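Local coordinates for NanU sialic acid binding protein (Bacteroides fragilis, PDB 4L7T) that binds sialic acid with high affinity and, as a SusD-family outer-membrane protein, probably passes it to the partner transporter NanO, at residues 324-329 with 359-364; 68-73 with 294-299; 341-346 with 363-368. One frame throughout, in Å; residues are numbered along the deposited sequence.

Interaction 1 of 3, residues 324-329 with 359-364; sequences IRYDLY and IAPFCN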
loop_
_atom_site.group_PDB
_atom_site.type_symbol
_atom_site.label_atom_id
_atom_site.label_comp_id
_atom_site.label_asym_id
_atom_site.label_seq_id
_atom_site.Cartn_x
_atom_site.Cartn_y
_atom_site.Cartn_z
ATOM N N ILE A 324 -10.240 -12.143 -6.541
ATOM C CA ILE A 324 -9.001 -12.391 -7.239
ATOM C C ILE A 324 -9.282 -13.250 -8.478
ATOM O O ILE A 324 -10.045 -14.241 -8.395
ATOM C CB ILE A 324 -8.076 -13.198 -6.312
ATOM C CG1 ILE A 324 -7.767 -12.399 -5.024
ATOM C CG2 ILE A 324 -6.786 -13.651 -7.074
ATOM C CD1 ILE A 324 -7.336 -13.328 -3.873
ATOM N N ARG A 325 -8.685 -12.890 -9.612
ATOM C CA ARG A 325 -8.894 -13.661 -10.861
ATOM C C ARG A 325 -8.569 -15.152 -10.578
ATOM O O ARG A 325 -7.508 -15.520 -10.034
ATOM C CB ARG A 325 -8.046 -13.167 -12.019
ATOM C CG ARG A 325 -8.358 -11.821 -12.584
ATOM C CD ARG A 325 -9.638 -11.801 -13.433
ATOM N NE ARG A 325 -9.785 -10.491 -14.093
ATOM C CZ ARG A 325 -10.859 -10.121 -14.813
ATOM N NH1 ARG A 325 -11.863 -10.973 -15.000
ATOM N NH2 ARG A 325 -10.919 -8.907 -15.365
ATOM N N TYR A 326 -9.510 -16.031 -10.938
ATOM C CA TYR A 326 -9.329 -17.464 -10.606
ATOM C C TYR A 326 -8.011 -18.062 -11.127
ATOM O O TYR A 326 -7.403 -18.878 -10.437
ATOM C CB TYR A 326 -10.459 -18.305 -11.217
ATOM C CG TYR A 326 -11.902 -17.945 -10.820
ATOM C CD1 TYR A 326 -12.189 -17.116 -9.766
ATOM C CD2 TYR A 326 -12.961 -18.474 -11.541
ATOM C CE1 TYR A 326 -13.494 -16.755 -9.428
ATOM C CE2 TYR A 326 -14.285 -18.166 -11.179
ATOM C CZ TYR A 326 -14.529 -17.300 -10.101
ATOM O OH TYR A 326 -15.831 -16.945 -9.747
ATOM N N ASP A 327 -7.615 -17.673 -12.340
ATOM C CA ASP A 327 -6.398 -18.218 -12.921
ATOM C C ASP A 327 -5.110 -17.628 -12.361
ATOM O O ASP A 327 -4.042 -18.136 -12.687
ATOM C CB ASP A 327 -6.403 -18.107 -14.415
ATOM C CG ASP A 327 -6.361 -16.695 -14.926
ATOM O OD1 ASP A 327 -6.473 -15.701 -14.150
ATOM O OD2 ASP A 327 -6.216 -16.561 -16.158
ATOM N N LEU A 328 -5.207 -16.522 -11.609
ATOM C CA LEU A 328 -3.984 -15.905 -11.054
ATOM C C LEU A 328 -3.292 -16.808 -10.056
ATOM O O LEU A 328 -2.061 -16.795 -9.935
ATOM C CB LEU A 328 -4.313 -14.512 -10.474
ATOM C CG LEU A 328 -3.123 -13.743 -9.920
ATOM C CD1 LEU A 328 -2.080 -13.456 -11.034
ATOM C CD2 LEU A 328 -3.714 -12.441 -9.338
ATOM N N TYR A 329 -4.054 -17.682 -9.421
ATOM C CA TYR A 329 -3.578 -18.554 -8.402
ATOM C C TYR A 329 -2.470 -19.479 -8.922
ATOM O O TYR A 329 -1.485 -19.719 -8.172
ATOM C CB TYR A 329 -4.696 -19.450 -7.871
ATOM C CG TYR A 329 -4.246 -20.379 -6.746
ATOM C CD1 TYR A 329 -3.923 -19.864 -5.472
ATOM C CD2 TYR A 329 -4.143 -21.775 -6.952
ATOM C CE1 TYR A 329 -3.519 -20.738 -4.396
ATOM C CE2 TYR A 329 -3.742 -22.641 -5.896
ATOM C CZ TYR A 329 -3.459 -22.123 -4.625
ATOM O OH TYR A 329 -3.075 -22.958 -3.588
ATOM N N ILE A 359 -12.060 -24.245 -7.279
ATOM C CA ILE A 359 -13.045 -23.232 -7.559
ATOM C C ILE A 359 -12.314 -21.856 -7.740
ATOM O O ILE A 359 -12.360 -21.232 -8.839
ATOM C CB ILE A 359 -14.063 -23.140 -6.427
ATOM C CG1 ILE A 359 -14.827 -24.484 -6.293
ATOM C CG2 ILE A 359 -15.093 -22.006 -6.711
ATOM C CD1 ILE A 359 -15.564 -24.913 -7.607
ATOM N N ALA A 360 -11.642 -21.393 -6.689
ATOM C CA ALA A 360 -11.141 -19.967 -6.700
ATOM C C ALA A 360 -10.284 -19.689 -5.487
ATOM O O ALA A 360 -10.339 -20.460 -4.481
ATOM C CB ALA A 360 -12.378 -18.898 -6.695
ATOM N N PRO A 361 -9.548 -18.544 -5.487
ATOM C CA PRO A 361 -8.691 -18.273 -4.338
ATOM C C PRO A 361 -9.221 -17.118 -3.495
ATOM O O PRO A 361 -10.072 -16.388 -3.989
ATOM C CB PRO A 361 -7.374 -17.910 -5.008
ATOM C CG PRO A 361 -7.768 -17.056 -6.247
ATOM C CD PRO A 361 -9.136 -17.764 -6.683
ATOM N N PHE A 362 -8.725 -16.944 -2.260
ATOM C CA PHE A 362 -9.029 -15.788 -1.384
ATOM C C PHE A 362 -7.709 -15.404 -0.672
ATOM O O PHE A 362 -6.762 -16.191 -0.647
ATOM C CB PHE A 362 -10.192 -15.994 -0.397
ATOM C CG PHE A 362 -9.966 -17.027 0.660
ATOM C CD1 PHE A 362 -9.381 -16.651 1.903
ATOM C CD2 PHE A 362 -10.404 -18.332 0.475
ATOM C CE1 PHE A 362 -9.196 -17.622 2.919
ATOM C CE2 PHE A 362 -10.241 -19.254 1.466
ATOM C CZ PHE A 362 -9.623 -18.903 2.687
ATOM N N CYS A 363 -7.664 -14.172 -0.224
ATOM C CA CYS A 363 -6.486 -13.604 0.387
ATOM C C CYS A 363 -6.125 -14.366 1.677
ATOM O O CYS A 363 -6.969 -14.481 2.595
ATOM C CB CYS A 363 -6.818 -12.124 0.704
ATOM S SG CYS A 363 -5.422 -11.366 1.647
ATOM N N ASN A 364 -4.852 -14.802 1.761
ATOM C CA ASN A 364 -4.349 -15.450 3.007
ATOM C C ASN A 364 -3.214 -14.660 3.676
ATOM O O ASN A 364 -2.579 -15.105 4.651
ATOM C CB ASN A 364 -3.886 -16.845 2.706
ATOM C CG ASN A 364 -3.738 -17.734 3.974
ATOM O OD1 ASN A 364 -4.551 -17.688 4.930
ATOM N ND2 ASN A 364 -2.633 -18.491 4.000
#
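Pro-361 packs among Ile-324, Tyr-326 and Tyr-329, on strand 356-363 of the two-stranded antiparallel hairpin 344-350/356-363. The residues from Ile-324 to Tyr-329 lead into helix 328-331 and lie against this strand. The strand carries a classic beta bulge here, with Ile-359 and Ala-360 both facing Val-347. The two segments meet by packing; the polar ends of Arg-325 and Tyr-326 bond elsewhere.

CB, CG and CD of the proline ring each have a different nearest residue in 324-329. CG of Pro-361 meets CG2 of Ile-324 at 3.6 Å, and the two side chains cross at a slant. The CB of Ile-324 points toward the strand. With chi1 at -61°, CG2 is anti to the backbone N, and it is this branch that meets the proline ring. The other branch ends in CD1, which rests on the backbone further along, 3.8 Å from the N of Cys-363. On the helix side, CD1 of Tyr-329 comes 4.0 Å from CB of Pro-361. These two side chains run past each other in opposite directions. CD of Pro-361 lies 3.9 Å from CA of Tyr-326, so the proline also touches the main chain.

Tyr-326 covers the bulge. The O of Ile-359 sits over one face of its ring, 3.8 Å above the plane and displaced toward the rim. The phenol OH is hydrogen-bonded to the O of Val-68. CB of Arg-325 points away from the strand, and its guanidinium forms a salt bridge with Asp-67. Tyr-326 N also bonds to Asp-67, which ties this turn to the end of strand 65-67. At the bulge itself, CB of Ala-360 touches both CD1 and CE1 of Tyr-326, each at 3.6 Å.

Interaction 2 of 3, residues 68-73 with 294-299; sequences VPFGGE and AYMTST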
loop_
_atom_site.group_PDB
_atom_site.type_symbol
_atom_site.label_atom_id
_atom_site.label_comp_id
_atom_site.label_asym_id
_atom_site.label_seq_id
_atom_site.Cartn_x
_atom_site.Cartn_y
_atom_site.Cartn_z
ATOM N N VAL A 68 -16.015 -13.058 -10.830
ATOM C CA VAL A 68 -17.281 -13.042 -10.048
ATOM C C VAL A 68 -16.966 -13.685 -8.663
ATOM O O VAL A 68 -16.373 -14.738 -8.629
ATOM C CB VAL A 68 -18.338 -13.842 -10.836
ATOM C CG1 VAL A 68 -19.513 -14.258 -9.970
ATOM C CG2 VAL A 68 -18.746 -12.994 -12.060
ATOM N N PRO A 69 -17.378 -13.041 -7.544
ATOM C CA PRO A 69 -17.157 -13.708 -6.230
ATOM C C PRO A 69 -17.599 -15.185 -6.234
ATOM O O PRO A 69 -18.748 -15.516 -6.625
ATOM C CB PRO A 69 -17.963 -12.837 -5.267
ATOM C CG PRO A 69 -17.847 -11.425 -5.880
ATOM C CD PRO A 69 -18.013 -11.715 -7.376
ATOM N N PHE A 70 -16.725 -16.121 -5.866
ATOM C CA PHE A 70 -17.033 -17.570 -6.131
ATOM C C PHE A 70 -18.307 -18.040 -5.396
ATOM O O PHE A 70 -19.021 -18.960 -5.861
ATOM C CB PHE A 70 -15.817 -18.481 -5.744
ATOM C CG PHE A 70 -15.490 -18.505 -4.257
ATOM C CD1 PHE A 70 -16.071 -19.474 -3.412
ATOM C CD2 PHE A 70 -14.553 -17.590 -3.700
ATOM C CE1 PHE A 70 -15.801 -19.523 -2.039
ATOM C CE2 PHE A 70 -14.283 -17.611 -2.338
ATOM C CZ PHE A 70 -14.872 -18.593 -1.478
ATOM N N GLY A 71 -18.541 -17.444 -4.229
ATOM C CA GLY A 71 -19.626 -17.901 -3.272
ATOM C C GLY A 71 -20.978 -17.296 -3.583
ATOM O O GLY A 71 -21.985 -17.635 -2.962
ATOM N N GLY A 72 -21.013 -16.393 -4.545
ATOM C CA GLY A 72 -22.348 -15.829 -4.912
ATOM C C GLY A 72 -22.610 -14.374 -4.616
ATOM O O GLY A 72 -23.674 -13.806 -5.039
ATOM N N GLU A 73 -21.707 -13.737 -3.904
ATOM C CA GLU A 73 -21.971 -12.363 -3.569
ATOM C C GLU A 73 -22.145 -11.478 -4.780
ATOM O O GLU A 73 -21.448 -11.598 -5.846
ATOM C CB GLU A 73 -20.841 -11.709 -2.705
ATOM C CG GLU A 73 -20.657 -12.321 -1.317
ATOM C CD GLU A 73 -19.657 -13.463 -1.289
ATOM O OE1 GLU A 73 -19.542 -14.303 -2.279
ATOM O OE2 GLU A 73 -18.937 -13.485 -0.225
ATOM N N ALA A 294 -21.073 -18.732 6.459
ATOM C CA ALA A 294 -22.190 -19.594 5.992
ATOM C C ALA A 294 -21.874 -20.486 4.761
ATOM O O ALA A 294 -21.978 -21.725 4.845
ATOM C CB ALA A 294 -23.466 -18.753 5.775
ATOM N N TYR A 295 -21.437 -19.907 3.611
ATOM C CA TYR A 295 -21.157 -20.810 2.457
ATOM C C TYR A 295 -19.866 -21.572 2.554
ATOM O O TYR A 295 -19.701 -22.644 1.928
ATOM C CB TYR A 295 -21.345 -20.155 1.041
ATOM C CG TYR A 295 -20.377 -18.990 0.763
ATOM C CD1 TYR A 295 -18.993 -19.208 0.723
ATOM C CD2 TYR A 295 -20.858 -17.709 0.554
ATOM C CE1 TYR A 295 -18.082 -18.120 0.483
ATOM C CE2 TYR A 295 -19.984 -16.648 0.304
ATOM C CZ TYR A 295 -18.588 -16.880 0.343
ATOM O OH TYR A 295 -17.772 -15.803 0.181
ATOM N N MET A 296 -18.909 -21.082 3.343
ATOM C CA MET A 296 -17.651 -21.825 3.481
ATOM C C MET A 296 -17.992 -23.126 4.224
ATOM O O MET A 296 -17.634 -24.217 3.784
ATOM C CB MET A 296 -16.609 -21.041 4.293
ATOM C CG MET A 296 -15.971 -19.871 3.470
ATOM S SD MET A 296 -14.909 -20.488 2.064
ATOM C CE MET A 296 -13.369 -20.772 2.989
ATOM N N THR A 297 -18.709 -22.976 5.337
ATOM C CA THR A 297 -18.956 -24.207 6.149
ATOM C C THR A 297 -19.964 -25.163 5.487
ATOM O O THR A 297 -19.825 -26.407 5.608
ATOM C CB THR A 297 -19.249 -23.857 7.608
ATOM O OG1 THR A 297 -20.383 -23.000 7.670
ATOM C CG2 THR A 297 -18.093 -23.073 8.168
ATOM N N SER A 298 -20.894 -24.625 4.692
ATOM C CA SER A 298 -21.972 -25.464 4.084
ATOM C C SER A 298 -21.555 -26.128 2.767
ATOM O O SER A 298 -21.970 -27.231 2.442
ATOM C CB SER A 298 -23.248 -24.608 3.893
ATOM O OG SER A 298 -23.069 -23.665 2.829
ATOM N N THR A 299 -20.663 -25.507 2.023
ATOM C CA THR A 299 -20.511 -25.943 0.641
ATOM C C THR A 299 -19.128 -26.324 0.206
ATOM O O THR A 299 -18.968 -27.187 -0.683
ATOM C CB THR A 299 -21.011 -24.794 -0.277
ATOM O OG1 THR A 299 -22.324 -24.384 0.152
ATOM C CG2 THR A 299 -21.029 -25.223 -1.731
#
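Gly-71 comes nearest to Tyr-295 in backbone register, with their CA atoms 6.6 Å apart, where the type I beta turn from Pro-69 to Gly-72 faces helix 293-299. The CA of Gly-71 lies over the centre of the Tyr-295 ring, 3.8 Å from its centroid, in a CH-pi contact. Gly-71 has no side chain, and the ring sits directly on its CA.

Tyr-295 carries most of the contact. Its CG lies between the backbone N and the carbonyl carbon, with chi1 at 63°, and its CB points toward the turn. Its OH donates a hydrogen bond of 2.6 Å to OE2 of Glu-73. That oxygen lies at the ring edge, in the ring plane. The proton arrives on the syn side of the carboxylate, whose plane is turned 73° from the ring. A bend at chi2 of Glu-73 helps to bring the carboxylate to the phenol.

Phe-70 meets Tyr-295 obliquely, CE1 to CE1 at 3.7 Å. The same phenyl ring receives SD of Met-296 at its edge, 4.0 Å from CZ, a Met-aromatic contact. Outside the two segments, Phe-70 also packs edge-to-face with Tyr-300 and touches Val-347 of the hairpin.

The contact joins the turn after strand 65-67 to a helix far along the chain. OE2 of Glu-73 also accepts a hydrogen bond from the backbone N of Ile-320, so one carboxylate oxygen takes two donors. Both would tend to stabilise a negative charge there, consistent with Glu-73 being ionised.

Interaction 3 of 3, residues 341-346 with 363-368; sequences DASMTA and CNKYQG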
loop_
_atom_site.group_PDB
_atom_site.type_symbol
_atom_site.label_atom_id
_atom_site.label_comp_id
_atom_site.label_asym_id
_atom_site.label_seq_id
_atom_site.Cartn_x
_atom_site.Cartn_y
_atom_site.Cartn_z
ATOM N N ASP A 341 1.441 -19.831 -1.127
ATOM C CA ASP A 341 0.667 -20.209 0.052
ATOM C C ASP A 341 0.469 -19.170 1.139
ATOM O O ASP A 341 -0.582 -19.135 1.801
ATOM C CB ASP A 341 1.295 -21.466 0.718
ATOM C CG ASP A 341 1.014 -22.756 -0.061
ATOM O OD1 ASP A 341 0.183 -22.791 -1.027
ATOM O OD2 ASP A 341 1.639 -23.785 0.294
ATOM N N ALA A 342 1.457 -18.275 1.339
ATOM C CA ALA A 342 1.296 -17.205 2.315
ATOM C C ALA A 342 0.299 -16.176 1.779
ATOM O O ALA A 342 -0.301 -15.491 2.557
ATOM C CB ALA A 342 2.631 -16.502 2.591
ATOM N N SER A 343 0.173 -16.051 0.472
ATOM C CA SER A 343 -0.639 -14.934 -0.110
ATOM C C SER A 343 -2.089 -15.319 -0.385
ATOM O O SER A 343 -2.984 -14.470 -0.315
ATOM C CB SER A 343 -0.053 -14.440 -1.455
ATOM O OG SER A 343 1.270 -13.896 -1.241
ATOM N N MET A 344 -2.267 -16.586 -0.769
ATOM C CA MET A 344 -3.620 -17.054 -1.196
ATOM C C MET A 344 -3.941 -18.459 -0.701
ATOM O O MET A 344 -3.032 -19.323 -0.722
ATOM C CB MET A 344 -3.709 -17.078 -2.740
ATOM C CG MET A 344 -3.891 -15.704 -3.372
ATOM S SD MET A 344 -3.891 -15.771 -5.220
ATOM C CE MET A 344 -2.165 -16.044 -5.602
ATOM N N THR A 345 -5.213 -18.658 -0.292
ATOM C CA THR A 345 -5.752 -20.008 -0.049
ATOM C C THR A 345 -6.691 -20.329 -1.211
ATOM O O THR A 345 -7.493 -19.497 -1.588
ATOM C CB THR A 345 -6.418 -20.094 1.320
ATOM O OG1 THR A 345 -5.428 -19.827 2.335
ATOM C CG2 THR A 345 -6.955 -21.520 1.625
ATOM N N ALA A 346 -6.603 -21.550 -1.730
ATOM C CA ALA A 346 -7.615 -22.051 -2.688
ATOM C C ALA A 346 -8.824 -22.741 -2.008
ATOM O O ALA A 346 -8.741 -23.379 -0.928
ATOM C CB ALA A 346 -6.967 -22.975 -3.688
ATOM N N CYS A 363 -7.664 -14.172 -0.224
ATOM C CA CYS A 363 -6.486 -13.604 0.387
ATOM C C CYS A 363 -6.125 -14.366 1.677
ATOM O O CYS A 363 -6.969 -14.481 2.595
ATOM C CB CYS A 363 -6.818 -12.124 0.704
ATOM S SG CYS A 363 -5.422 -11.366 1.647
ATOM N N ASN A 364 -4.852 -14.802 1.761
ATOM C CA ASN A 364 -4.349 -15.450 3.007
ATOM C C ASN A 364 -3.214 -14.660 3.676
ATOM O O ASN A 364 -2.579 -15.105 4.651
ATOM C CB ASN A 364 -3.886 -16.845 2.706
ATOM C CG ASN A 364 -3.738 -17.734 3.974
ATOM O OD1 ASN A 364 -4.551 -17.688 4.930
ATOM N ND2 ASN A 364 -2.633 -18.491 4.000
ATOM N N LYS A 365 -2.957 -13.494 3.126
ATOM C CA LYS A 365 -1.808 -12.687 3.653
ATOM C C LYS A 365 -2.100 -12.138 5.066
ATOM O O LYS A 365 -1.165 -11.991 5.884
ATOM C CB LYS A 365 -1.482 -11.521 2.709
ATOM C CG LYS A 365 -0.253 -10.690 3.233
ATOM C CD LYS A 365 0.299 -9.796 2.114
ATOM C CE LYS A 365 1.211 -10.619 1.098
ATOM N NZ LYS A 365 1.803 -9.636 0.025
ATOM N N TYR A 366 -3.378 -11.869 5.361
ATOM C CA TYR A 366 -3.801 -11.235 6.640
ATOM C C TYR A 366 -4.786 -12.193 7.295
ATOM O O TYR A 366 -5.970 -12.347 6.833
ATOM C CB TYR A 366 -4.437 -9.899 6.437
ATOM C CG TYR A 366 -3.611 -8.887 5.609
ATOM C CD1 TYR A 366 -2.445 -8.377 6.102
ATOM C CD2 TYR A 366 -3.998 -8.540 4.362
ATOM C CE1 TYR A 366 -1.627 -7.454 5.346
ATOM C CE2 TYR A 366 -3.252 -7.638 3.547
ATOM C CZ TYR A 366 -2.058 -7.131 4.038
ATOM O OH TYR A 366 -1.357 -6.220 3.330
ATOM N N GLN A 367 -4.280 -12.920 8.286
ATOM C CA GLN A 367 -5.089 -14.037 8.861
ATOM C C GLN A 367 -5.768 -13.626 10.153
ATOM O O GLN A 367 -6.579 -14.367 10.628
ATOM C CB GLN A 367 -4.301 -15.333 8.995
ATOM C CG GLN A 367 -3.788 -15.867 7.688
ATOM C CD GLN A 367 -2.989 -17.109 7.803
ATOM O OE1 GLN A 367 -1.901 -17.229 7.246
ATOM N NE2 GLN A 367 -3.555 -18.091 8.440
ATOM N N GLY A 368 -5.502 -12.412 10.657
ATOM C CA GLY A 368 -6.162 -11.977 11.914
ATOM C C GLY A 368 -5.822 -12.893 13.077
ATOM O O GLY A 368 -4.786 -13.569 13.075
HETATM O O HOH W 1 0.170 -16.152 5.407
HETATM O O HOH W 2 2.411 -11.367 -2.205
#
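Asn-364 is bonded to the end of helix 339-343 through both its backbone and its side chain. Its N donates to the O of Ser-343 at 2.8 Å in a nearly straight bond, 174° at the hydrogen, approaching from above the carbonyl plane. Its ND2 donates to the O of Asp-341 at 3.1 Å. This second bond lies close to the asparagine's amide plane and almost in line with the carbonyl. CG of Asn-364 is anti to the backbone N, chi1 -163°, and the amide lies beside Thr-345. There OG1 of Thr-345 is 3.2 Å from CG of Asn-364.

Two waters extend the polar network. One lies between the O of Ala-342 and OE1 of Gln-367, 3.0 Å from each, and can donate to either. The other donates to OG of Ser-343 and accepts from NZ of Lys-365. OG of Ser-343 is also hydrogen-bonded to the O of Arg-339. Lys-365 NZ also has a salt bridge to Glu-467 and a bond to the O of Met-465.

Here the chain passes from helix into the antiparallel hairpin. Met-344 is the first residue to leave helical geometry, and it forms a non-hydrogen-bonded pair with Cys-363, CA to CA 4.8 Å. Their side chains diverge.

CA of Lys-365 lies 3.4 Å from the O of Ala-342, a CA-H...O contact. CE of Lys-365 passes OG of Ser-343 at 4.0 Å.

Interactions 1 and 3 are neighbours, with centres about 10 Å apart. They share Cys-363 and Asn-364, and both use the hairpin 344-350/356-363. Phe-362 N lies 2.9 Å from Thr-345 O, a probable hydrogen bond between them. Interaction 2 lies about 13 Å from interaction 1, centre to centre. CE2 of Phe-362 packs on CE of Met-296 at 3.8 Å, and CB of Phe-70 packs on CB of Ala-360 at 3.6 Å. Interactions 2 and 3 do not touch, their nearest atoms being about 7 Å apart. The side chain of Arg-325 in interaction 1 is about 10 Å from the bound sodium ion, whose site includes Thr-483 and Thr-486.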